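Long-range contact in Myo-inositol phosphohydrolase (Mitsuokella multacida, PDB 4WU3), which probably removes phosphate groups from inositol hexakisphosphate (phytate) as a phosphatase of the protein-tyrosine-phosphatase-like family, and here binds inositol-(1,3,4,5)-tetrakisphosphate: residues A544-M556 with I567-V579. The protein carries 2 engineered substitutions. Sequence-based numbering, arbitrary orientation.
With 4IP (inositol-(1,3,4,5)-tetrakisphosphate), chain F.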
ATOM      1  N   ALA A 544      -5.444  -8.992 -37.248  1.00 13.02           N
ATOM      2  CA  ALA A 544      -6.000  -7.675 -36.924  1.00 13.26           C
ATOM      3  C   ALA A 544      -4.907  -6.636 -36.683  1.00 12.78           C
ATOM      4  O   ALA A 544      -4.434  -5.998 -37.634  1.00 14.17           O
ATOM      5  CB  ALA A 544      -6.929  -7.769 -35.720  1.00 14.15           C
ATOM      6  N   GLY A 545      -4.492  -6.493 -35.422  1.00 10.70           N
ATOM      7  CA  GLY A 545      -3.544  -5.455 -34.995  1.00  9.59           C
ATOM      8  C   GLY A 545      -2.240  -5.371 -35.768  1.00  9.52           C
ATOM      9  O   GLY A 545      -1.993  -4.418 -36.520  1.00  8.97           O
ATOM     10  N   ARG A 546      -1.385  -6.364 -35.569  1.00  8.95           N
ATOM     11  CA  ARG A 546      -0.098  -6.403 -36.241  1.00  7.64           C
ATOM     12  C   ARG A 546      -0.215  -6.524 -37.760  1.00  7.47           C
ATOM     13  O   ARG A 546       0.475  -5.823 -38.493  1.00  6.86           O
ATOM     14  CB  ARG A 546       0.735  -7.541 -35.678  1.00  7.31           C
ATOM     15  CG  ARG A 546       1.237  -7.252 -34.272  1.00  7.26           C
ATOM     16  CD  ARG A 546       1.834  -8.493 -33.638  1.00  7.61           C
ATOM     17  NE  ARG A 546       0.791  -9.473 -33.354  1.00  7.94           N
ATOM     18  CZ  ARG A 546       1.008 -10.657 -32.796  1.00  9.14           C
ATOM     19  NH1 ARG A 546       2.242 -11.011 -32.453  1.00  9.05           N
ATOM     20  NH2 ARG A 546      -0.011 -11.486 -32.563  1.00  9.85           N
ATOM     21  N   THR A 547      -1.094  -7.396 -38.231  1.00  7.38           N
ATOM     22  CA  THR A 547      -1.279  -7.601 -39.657  1.00  7.90           C
ATOM     23  C   THR A 547      -1.729  -6.336 -40.393  1.00  8.30           C
ATOM     24  O   THR A 547      -1.169  -5.993 -41.446  1.00  8.59           O
ATOM     25  CB  THR A 547      -2.298  -8.729 -39.910  1.00  8.91           C
ATOM     26  OG1 THR A 547      -1.700  -9.990 -39.584  1.00  9.88           O
ATOM     27  CG2 THR A 547      -2.748  -8.753 -41.361  1.00  9.09           C
ATOM     28  N   THR A 548      -2.731  -5.647 -39.849  1.00  8.22           N
ATOM     29  CA  THR A 548      -3.259  -4.441 -40.480  1.00  8.41           C
ATOM     30  C   THR A 548      -2.280  -3.275 -40.399  1.00  8.00           C
ATOM     31  O   THR A 548      -2.197  -2.455 -41.318  1.00  6.28           O
ATOM     32  CB  THR A 548      -4.602  -4.003 -39.874  1.00  9.07           C
ATOM     33  OG1 THR A 548      -5.500  -5.117 -39.821  1.00  9.86           O
ATOM     34  CG2 THR A 548      -5.216  -2.920 -40.724  1.00  9.76           C
ATOM     35  N   ALA A 549      -1.526  -3.216 -39.309  1.00  8.04           N
ATOM     36  CA  ALA A 549      -0.443  -2.238 -39.185  1.00  8.12           C
ATOM     37  C   ALA A 549       0.579  -2.382 -40.325  1.00  8.43           C
ATOM     38  O   ALA A 549       0.883  -1.425 -41.033  1.00  7.81           O
ATOM     39  CB  ALA A 549       0.248  -2.391 -37.834  1.00  7.78           C
ATOM     40  N   TYR A 550       1.110  -3.585 -40.511  1.00  9.41           N
ATOM     41  CA  TYR A 550       2.077  -3.811 -41.582  1.00  9.45           C
ATOM     42  C   TYR A 550       1.459  -3.612 -42.966  1.00 10.24           C
ATOM     43  O   TYR A 550       2.078  -2.986 -43.843  1.00 10.73           O
ATOM     44  CB  TYR A 550       2.738  -5.186 -41.440  1.00  9.96           C
ATOM     45  CG  TYR A 550       3.961  -5.131 -40.551  1.00 10.00           C
ATOM     46  CD1 TYR A 550       5.204  -4.764 -41.068  1.00  9.56           C
ATOM     47  CD2 TYR A 550       3.869  -5.390 -39.191  1.00  9.39           C
ATOM     48  CE1 TYR A 550       6.318  -4.685 -40.253  1.00 10.07           C
ATOM     49  CE2 TYR A 550       4.983  -5.317 -38.368  1.00  9.90           C
ATOM     50  CZ  TYR A 550       6.204  -4.965 -38.901  1.00 10.49           C
ATOM     51  OH  TYR A 550       7.315  -4.892 -38.076  1.00 11.18           O
ATOM     52  N   MET A 551       0.239  -4.101 -43.173  1.00  9.50           N
ATOM     53  CA  MET A 551      -0.414  -3.894 -44.467  1.00 10.16           C
ATOM     54  C   MET A 551      -0.573  -2.397 -44.798  1.00 10.99           C
ATOM     55  O   MET A 551      -0.344  -1.979 -45.934  1.00 10.56           O
ATOM     56  CB  MET A 551      -1.765  -4.602 -44.525  1.00  9.82           C
ATOM     57  CG  MET A 551      -1.667  -6.117 -44.531  1.00 10.06           C
ATOM     58  SD  MET A 551      -3.237  -6.953 -44.260  1.00  9.32           S
ATOM     59  CE  MET A 551      -3.955  -6.779 -45.897  1.00 10.22           C
ATOM     60  N   ALA A 552      -0.957  -1.600 -43.803  1.00 11.11           N
ATOM     61  CA  ALA A 552      -1.128  -0.167 -43.979  1.00 10.96           C
ATOM     62  C   ALA A 552       0.205   0.527 -44.268  1.00 11.29           C
ATOM     63  O   ALA A 552       0.260   1.476 -45.049  1.00 10.24           O
ATOM     64  CB  ALA A 552      -1.783   0.435 -42.742  1.00 10.88           C
ATOM     65  N   MET A 553       1.278   0.062 -43.636  1.00 10.93           N
ATOM     66  CA  MET A 553       2.596   0.652 -43.868  1.00 11.59           C
ATOM     67  C   MET A 553       3.109   0.356 -45.278  1.00 12.07           C
ATOM     68  O   MET A 553       3.695   1.219 -45.932  1.00 11.21           O
ATOM     69  CB  MET A 553       3.600   0.143 -42.837  1.00 12.93           C
ATOM     70  CG  MET A 553       3.502   0.848 -41.499  1.00 13.93           C
ATOM     71  SD  MET A 553       4.804   0.333 -40.381  1.00 18.08           S
ATOM     72  CE  MET A 553       4.048  -1.045 -39.524  1.00 16.37           C
ATOM     73  N   TYR A 554       2.905  -0.873 -45.733  1.00 11.34           N
ATOM     74  CA  TYR A 554       3.292  -1.256 -47.077  1.00 11.91           C
ATOM     75  C   TYR A 554       2.437  -0.526 -48.121  1.00 12.28           C
ATOM     76  O   TYR A 554       2.962  -0.003 -49.100  1.00 12.50           O
ATOM     77  CB  TYR A 554       3.168  -2.772 -47.236  1.00 13.02           C
ATOM     78  CG  TYR A 554       3.682  -3.312 -48.546  1.00 13.67           C
ATOM     79  CD1 TYR A 554       4.951  -2.988 -49.001  1.00 14.75           C
ATOM     80  CD2 TYR A 554       2.915  -4.170 -49.311  1.00 14.45           C
ATOM     81  CE1 TYR A 554       5.430  -3.489 -50.195  1.00 16.08           C
ATOM     82  CE2 TYR A 554       3.391  -4.678 -50.504  1.00 16.35           C
ATOM     83  CZ  TYR A 554       4.648  -4.335 -50.941  1.00 16.80           C
ATOM     84  OH  TYR A 554       5.119  -4.841 -52.137  1.00 19.93           O
ATOM     85  N   ASP A 555       1.121  -0.491 -47.912  1.00 11.67           N
ATOM     86  CA  ASP A 555       0.226   0.253 -48.783  1.00 11.83           C
ATOM     87  C   ASP A 555       0.747   1.685 -48.967  1.00 13.27           C
ATOM     88  O   ASP A 555       0.915   2.148 -50.099  1.00 10.72           O
ATOM     89  CB  ASP A 555      -1.188   0.255 -48.202  1.00 12.47           C
ATOM     90  CG  ASP A 555      -2.268   0.639 -49.228  1.00 14.21           C
ATOM     91  OD1 ASP A 555      -1.936   1.020 -50.378  1.00 12.75           O
ATOM     92  OD2 ASP A 555      -3.469   0.564 -48.870  1.00 13.75           O
ATOM     93  N   MET A 556       1.018   2.370 -47.855  1.00 14.40           N
ATOM     94  CA  MET A 556       1.493   3.754 -47.888  1.00 16.23           C
ATOM     95  C   MET A 556       2.765   3.862 -48.693  1.00 16.16           C
ATOM     96  O   MET A 556       2.921   4.774 -49.514  1.00 19.48           O
ATOM     97  CB  MET A 556       1.828   4.269 -46.489  1.00 17.44           C
ATOM     98  CG  MET A 556       0.651   4.693 -45.653  1.00 20.15           C
ATOM     99  SD  MET A 556       1.198   5.138 -43.993  1.00 22.47           S
ATOM    100  CE  MET A 556      -0.137   4.421 -43.052  1.00 22.28           C
ATOM    101  N   ILE A 567      -5.912   5.214 -46.829  1.00 13.83           N
ATOM    102  CA  ILE A 567      -5.165   3.985 -46.565  1.00 12.62           C
ATOM    103  C   ILE A 567      -5.805   3.231 -45.390  1.00 12.72           C
ATOM    104  O   ILE A 567      -6.185   2.062 -45.509  1.00 11.29           O
ATOM    105  CB  ILE A 567      -3.702   4.291 -46.207  1.00 11.98           C
ATOM    106  CG1 ILE A 567      -2.967   4.930 -47.389  1.00 12.27           C
ATOM    107  CG2 ILE A 567      -2.992   3.033 -45.743  1.00 11.46           C
ATOM    108  CD1 ILE A 567      -2.624   3.971 -48.510  1.00 13.44           C
ATOM    109  N   LEU A 568      -5.926   3.899 -44.250  1.00 11.75           N
ATOM    110  CA  LEU A 568      -6.459   3.244 -43.057  1.00 11.48           C
ATOM    111  C   LEU A 568      -7.886   2.773 -43.291  1.00 11.44           C
ATOM    112  O   LEU A 568      -8.289   1.686 -42.865  1.00 10.35           O
ATOM    113  CB  LEU A 568      -6.384   4.181 -41.850  1.00 11.21           C
ATOM    114  CG  LEU A 568      -4.956   4.583 -41.473  1.00 11.21           C
ATOM    115  CD1 LEU A 568      -4.935   5.308 -40.138  1.00 11.46           C
ATOM    116  CD2 LEU A 568      -4.017   3.384 -41.430  1.00 11.12           C
ATOM    117  N   SER A 569      -8.653   3.591 -43.992  1.00 11.45           N
ATOM    118  CA  SER A 569     -10.034   3.254 -44.278  1.00 11.41           C
ATOM    119  C   SER A 569     -10.156   2.021 -45.186  1.00 11.63           C
ATOM    120  O   SER A 569     -10.914   1.099 -44.894  1.00 11.32           O
ATOM    121  CB  SER A 569     -10.743   4.463 -44.883  1.00 13.06           C
ATOM    122  OG  SER A 569     -10.747   5.548 -43.960  1.00 12.43           O
ATOM    123  N   ARG A 570      -9.401   1.965 -46.272  1.00 10.56           N
ATOM    124  CA  ARG A 570      -9.531   0.814 -47.138  1.00 10.17           C
ATOM    125  C   ARG A 570      -8.964  -0.456 -46.502  1.00 10.59           C
ATOM    126  O   ARG A 570      -9.551  -1.533 -46.652  1.00  9.87           O
ATOM    127  CB  ARG A 570      -8.928   1.075 -48.515  1.00 11.18           C
ATOM    128  CG  ARG A 570      -7.424   1.239 -48.566  1.00 11.20           C
ATOM    129  CD  ARG A 570      -7.074   2.031 -49.808  1.00 11.52           C
ATOM    130  NE  ARG A 570      -5.711   1.807 -50.256  1.00 11.02           N
ATOM    131  CZ  ARG A 570      -5.221   2.307 -51.378  1.00 10.68           C
ATOM    132  NH1 ARG A 570      -3.984   2.067 -51.728  1.00 11.46           N
ATOM    133  NH2 ARG A 570      -5.964   3.048 -52.163  1.00 10.40           N
ATOM    134  N   GLN A 571      -7.858  -0.347 -45.762  1.00 10.98           N
ATOM    135  CA  GLN A 571      -7.332  -1.521 -45.042  1.00 10.60           C
ATOM    136  C   GLN A 571      -8.358  -2.035 -44.011  1.00 10.42           C
ATOM    137  O   GLN A 571      -8.468  -3.245 -43.778  1.00 10.39           O
ATOM    138  CB  GLN A 571      -5.981  -1.222 -44.381  1.00 10.86           C
ATOM    139  CG  GLN A 571      -4.827  -1.002 -45.355  1.00 10.90           C
ATOM    140  CD  GLN A 571      -4.690  -2.112 -46.379  1.00 12.09           C
ATOM    141  OE1 GLN A 571      -4.948  -3.286 -46.099  1.00 12.92           O
ATOM    142  NE2 GLN A 571      -4.285  -1.744 -47.580  1.00 13.13           N
ATOM    143  N   TYR A 572      -9.110  -1.119 -43.409  1.00 10.03           N
ATOM    144  CA  TYR A 572     -10.201  -1.497 -42.520  1.00 11.31           C
ATOM    145  C   TYR A 572     -11.315  -2.138 -43.331  1.00 11.87           C
ATOM    146  O   TYR A 572     -11.789  -3.235 -43.002  1.00 10.25           O
ATOM    147  CB  TYR A 572     -10.751  -0.289 -41.740  1.00 12.76           C
ATOM    148  CG  TYR A 572     -12.041  -0.587 -41.002  1.00 13.04           C
ATOM    149  CD1 TYR A 572     -12.030  -1.283 -39.813  1.00 13.69           C
ATOM    150  CD2 TYR A 572     -13.269  -0.190 -41.510  1.00 14.96           C
ATOM    151  CE1 TYR A 572     -13.198  -1.577 -39.140  1.00 14.86           C
ATOM    152  CE2 TYR A 572     -14.449  -0.469 -40.838  1.00 15.47           C
ATOM    153  CZ  TYR A 572     -14.405  -1.169 -39.648  1.00 16.11           C
ATOM    154  OH  TYR A 572     -15.566  -1.462 -38.952  1.00 17.15           O
ATOM    155  N   LEU A 573     -11.718  -1.463 -44.404  1.00 11.55           N
ATOM    156  CA  LEU A 573     -12.838  -1.932 -45.204  1.00 11.81           C
ATOM    157  C   LEU A 573     -12.556  -3.300 -45.790  1.00 12.45           C
ATOM    158  O   LEU A 573     -13.462  -4.103 -45.948  1.00 11.17           O
ATOM    159  CB  LEU A 573     -13.174  -0.936 -46.306  1.00 12.78           C
ATOM    160  CG  LEU A 573     -13.807   0.344 -45.757  1.00 13.76           C
ATOM    161  CD1 LEU A 573     -13.965   1.381 -46.846  1.00 14.13           C
ATOM    162  CD2 LEU A 573     -15.151   0.042 -45.117  1.00 14.31           C
ATOM    163  N   LEU A 574     -11.295  -3.576 -46.093  1.00 12.14           N
ATOM    164  CA  LEU A 574     -10.953  -4.848 -46.714  1.00 12.96           C
ATOM    165  C   LEU A 574     -10.926  -5.988 -45.710  1.00 15.08           C
ATOM    166  O   LEU A 574     -10.794  -7.141 -46.100  1.00 16.69           O
ATOM    167  CB  LEU A 574      -9.614  -4.755 -47.439  1.00 13.47           C
ATOM    168  CG  LEU A 574      -9.701  -3.905 -48.704  1.00 13.31           C
ATOM    169  CD1 LEU A 574      -8.339  -3.399 -49.148  1.00 14.49           C
ATOM    170  CD2 LEU A 574     -10.370  -4.705 -49.806  1.00 14.86           C
ATOM    171  N   GLY A 575     -11.049  -5.666 -44.420  1.00 15.75           N
ATOM    172  CA  GLY A 575     -11.144  -6.686 -43.377  1.00 15.56           C
ATOM    173  C   GLY A 575     -10.121  -6.610 -42.251  1.00 14.27           C
ATOM    174  O   GLY A 575     -10.116  -7.473 -41.365  1.00 13.67           O
ATOM    175  N   GLY A 576      -9.256  -5.594 -42.278  1.00 12.52           N
ATOM    176  CA  GLY A 576      -8.356  -5.327 -41.163  1.00 10.13           C
ATOM    177  C   GLY A 576      -9.112  -4.603 -40.062  1.00  9.72           C
ATOM    178  O   GLY A 576     -10.329  -4.422 -40.143  1.00  7.49           O
ATOM    179  N   ASN A 577      -8.408  -4.201 -39.009  1.00 10.15           N
ATOM    180  CA  ASN A 577      -8.996  -3.262 -38.068  1.00 10.57           C
ATOM    181  C   ASN A 577      -8.592  -1.874 -38.519  1.00 12.04           C
ATOM    182  O   ASN A 577      -8.018  -1.733 -39.609  1.00 12.66           O
ATOM    183  CB  ASN A 577      -8.609  -3.556 -36.613  1.00 12.12           C
ATOM    184  CG  ASN A 577      -7.127  -3.393 -36.329  1.00 13.50           C
ATOM    185  OD1 ASN A 577      -6.382  -2.802 -37.105  1.00 15.79           O
ATOM    186  ND2 ASN A 577      -6.693  -3.927 -35.190  1.00 14.76           N
ATOM    187  N   TYR A 578      -8.919  -0.854 -37.725  1.00 12.04           N
ATOM    188  CA  TYR A 578      -8.496   0.510 -38.019  1.00 11.78           C
ATOM    189  C   TYR A 578      -7.273   0.815 -37.165  1.00 11.83           C
ATOM    190  O   TYR A 578      -7.367   0.825 -35.932  1.00 10.64           O
ATOM    191  CB  TYR A 578      -9.616   1.506 -37.710  1.00 12.79           C
ATOM    192  CG  TYR A 578      -9.443   2.840 -38.407  1.00 13.20           C
ATOM    193  CD1 TYR A 578      -9.720   2.968 -39.762  1.00 12.63           C
ATOM    194  CD2 TYR A 578      -8.999   3.963 -37.718  1.00 12.62           C
ATOM    195  CE1 TYR A 578      -9.557   4.173 -40.411  1.00 14.13           C
ATOM    196  CE2 TYR A 578      -8.832   5.175 -38.362  1.00 13.05           C
ATOM    197  CZ  TYR A 578      -9.116   5.272 -39.707  1.00 14.07           C
ATOM    198  OH  TYR A 578      -8.959   6.462 -40.369  1.00 16.74           O
ATOM    199  N   VAL A 579      -6.135   1.072 -37.810  1.00 10.08           N
ATOM    200  CA  VAL A 579      -4.872   1.156 -37.094  1.00 10.50           C
ATOM    201  C   VAL A 579      -4.864   2.296 -36.086  1.00 11.04           C
ATOM    202  O   VAL A 579      -4.151   2.223 -35.096  1.00 10.35           O
ATOM    203  CB  VAL A 579      -3.676   1.353 -38.039  1.00 10.55           C
ATOM    204  CG1 VAL A 579      -2.377   1.465 -37.244  1.00 10.74           C
ATOM    205  CG2 VAL A 579      -3.591   0.216 -39.043  1.00 10.51           C
TER
HETATM  206  C1  4IP F 702      -4.594  -9.065 -32.010  1.00 39.44           C
HETATM  207  O1  4IP F 702      -4.370  -9.157 -33.417  1.00 28.87           O
HETATM  208  C2  4IP F 702      -4.889 -10.444 -31.435  1.00 44.96           C
HETATM  209  O2  4IP F 702      -5.983 -11.025 -32.133  1.00 47.40           O
HETATM  210  C3  4IP F 702      -5.261 -10.370 -29.960  1.00 50.30           C
HETATM  211  O3  4IP F 702      -5.565 -11.680 -29.476  1.00 63.15           O
HETATM  212  C4  4IP F 702      -6.450  -9.443 -29.722  1.00 48.35           C
HETATM  213  O4  4IP F 702      -6.686  -9.342 -28.313  1.00 51.77           O
HETATM  214  C5  4IP F 702      -6.163  -8.061 -30.297  1.00 49.28           C
HETATM  215  O5  4IP F 702      -7.294  -7.203 -30.127  1.00 54.25           O
HETATM  216  C6  4IP F 702      -5.784  -8.136 -31.775  1.00 44.98           C
HETATM  217  O6  4IP F 702      -5.477  -6.832 -32.276  1.00 41.56           O
HETATM  218  P1  4IP F 702      -2.945  -9.552 -34.048  1.00 21.08           P
HETATM  219  O1P 4IP F 702      -2.077  -8.351 -33.790  1.00 17.16           O
HETATM  220  O2P 4IP F 702      -3.281  -9.800 -35.496  1.00 20.97           O
HETATM  221  O3P 4IP F 702      -2.541 -10.804 -33.313  1.00 23.13           O
HETATM  222  P3  4IP F 702      -4.760 -12.286 -28.215  1.00 64.27           P
HETATM  223  O4P 4IP F 702      -4.692 -11.135 -27.238  1.00 79.37           O
HETATM  224  O5P 4IP F 702      -3.430 -12.705 -28.798  1.00 65.22           O
HETATM  225  O6P 4IP F 702      -5.619 -13.427 -27.731  1.00 71.57           O
HETATM  226  P4  4IP F 702      -8.145  -9.586 -27.660  1.00 55.79           P
HETATM  227  O7P 4IP F 702      -8.624 -10.886 -28.258  1.00 53.50           O
HETATM  228  O8P 4IP F 702      -7.840  -9.674 -26.185  1.00 57.45           O
HETATM  229  O9P 4IP F 702      -8.934  -8.362 -28.086  1.00 50.09           O
HETATM  230  P5  4IP F 702      -7.072  -5.640 -29.783  1.00 59.33           P
HETATM  231  OPF 4IP F 702      -5.756  -5.574 -29.024  1.00 44.56           O
HETATM  232  OPG 4IP F 702      -8.294  -5.303 -28.954  1.00 75.69           O
HETATM  233  OPH 4IP F 702      -7.026  -4.967 -31.136  1.00 61.28           O
HETATM  234  O   HOH W   1      -3.524  -2.057 -36.533  1.00 15.28           O
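Helix 545-556, whose first turn closes the phosphate-binding P-loop of a PTP-like phosphatase fold, packs on helix 567-573 with the axes 9.7 Å apart and their directions at 133°; beyond helix 567-573, residues 575-579 cross the flank of helix 545-556, Gly-576 beside Thr-548 and Val-579 beside Ala-549. Gly-575, the first residue to leave helical angles, has positive phi and forms a Schellman motif. Ala-552 offers only a methyl, which leaves room for Leu-568 CD2, Ile-567 CG2 and Val-579 CG2 to gather on its CB, while Gln-571 fits as a knob among Thr-548, Met-551, Ala-552 and Asp-555. Near the pocket, with no side chain on Gly-576, its CA packs against Thr-548 OG1 at 3.2 Å. The same OG1 accepts a hydrogen bond from the backbone N of Asn-577 and donates to Ala-544 O at 2.6 Å, so one hydroxyl ties the crossing loop to the N-cap residue. A water donates to both Gly-545 O and Asn-577 OD1, a second link. These bonds probably help to steady the turn that holds phosphate 1 of the ligand: Arg-546 N and NE both reach O1P, NH2 bonds O3P, and Ala-544 N bonds O2P. Arg-546 NH1 in turn pairs with Glu-424, which probably helps fix the guanidinium. At the far end Asp-555 has its CG anti to the backbone N (chi1 -163°), which lays the carboxylate beside Arg-570, and Ile-567 CD1 packs 3.4 Å from that CG. Arg-570 meets the carboxylate side-on, the two planes only 20° apart; NH2 is taken by the carbonyls of Thr-381 and Lys-383. NH1 reaches OD1 at 2.7 Å and NE reaches OD2 at 2.9 Å, each on a syn lone pair, whereas Gln-571 NE2 approaches OD2 from above the carboxylate plane at 2.8 Å.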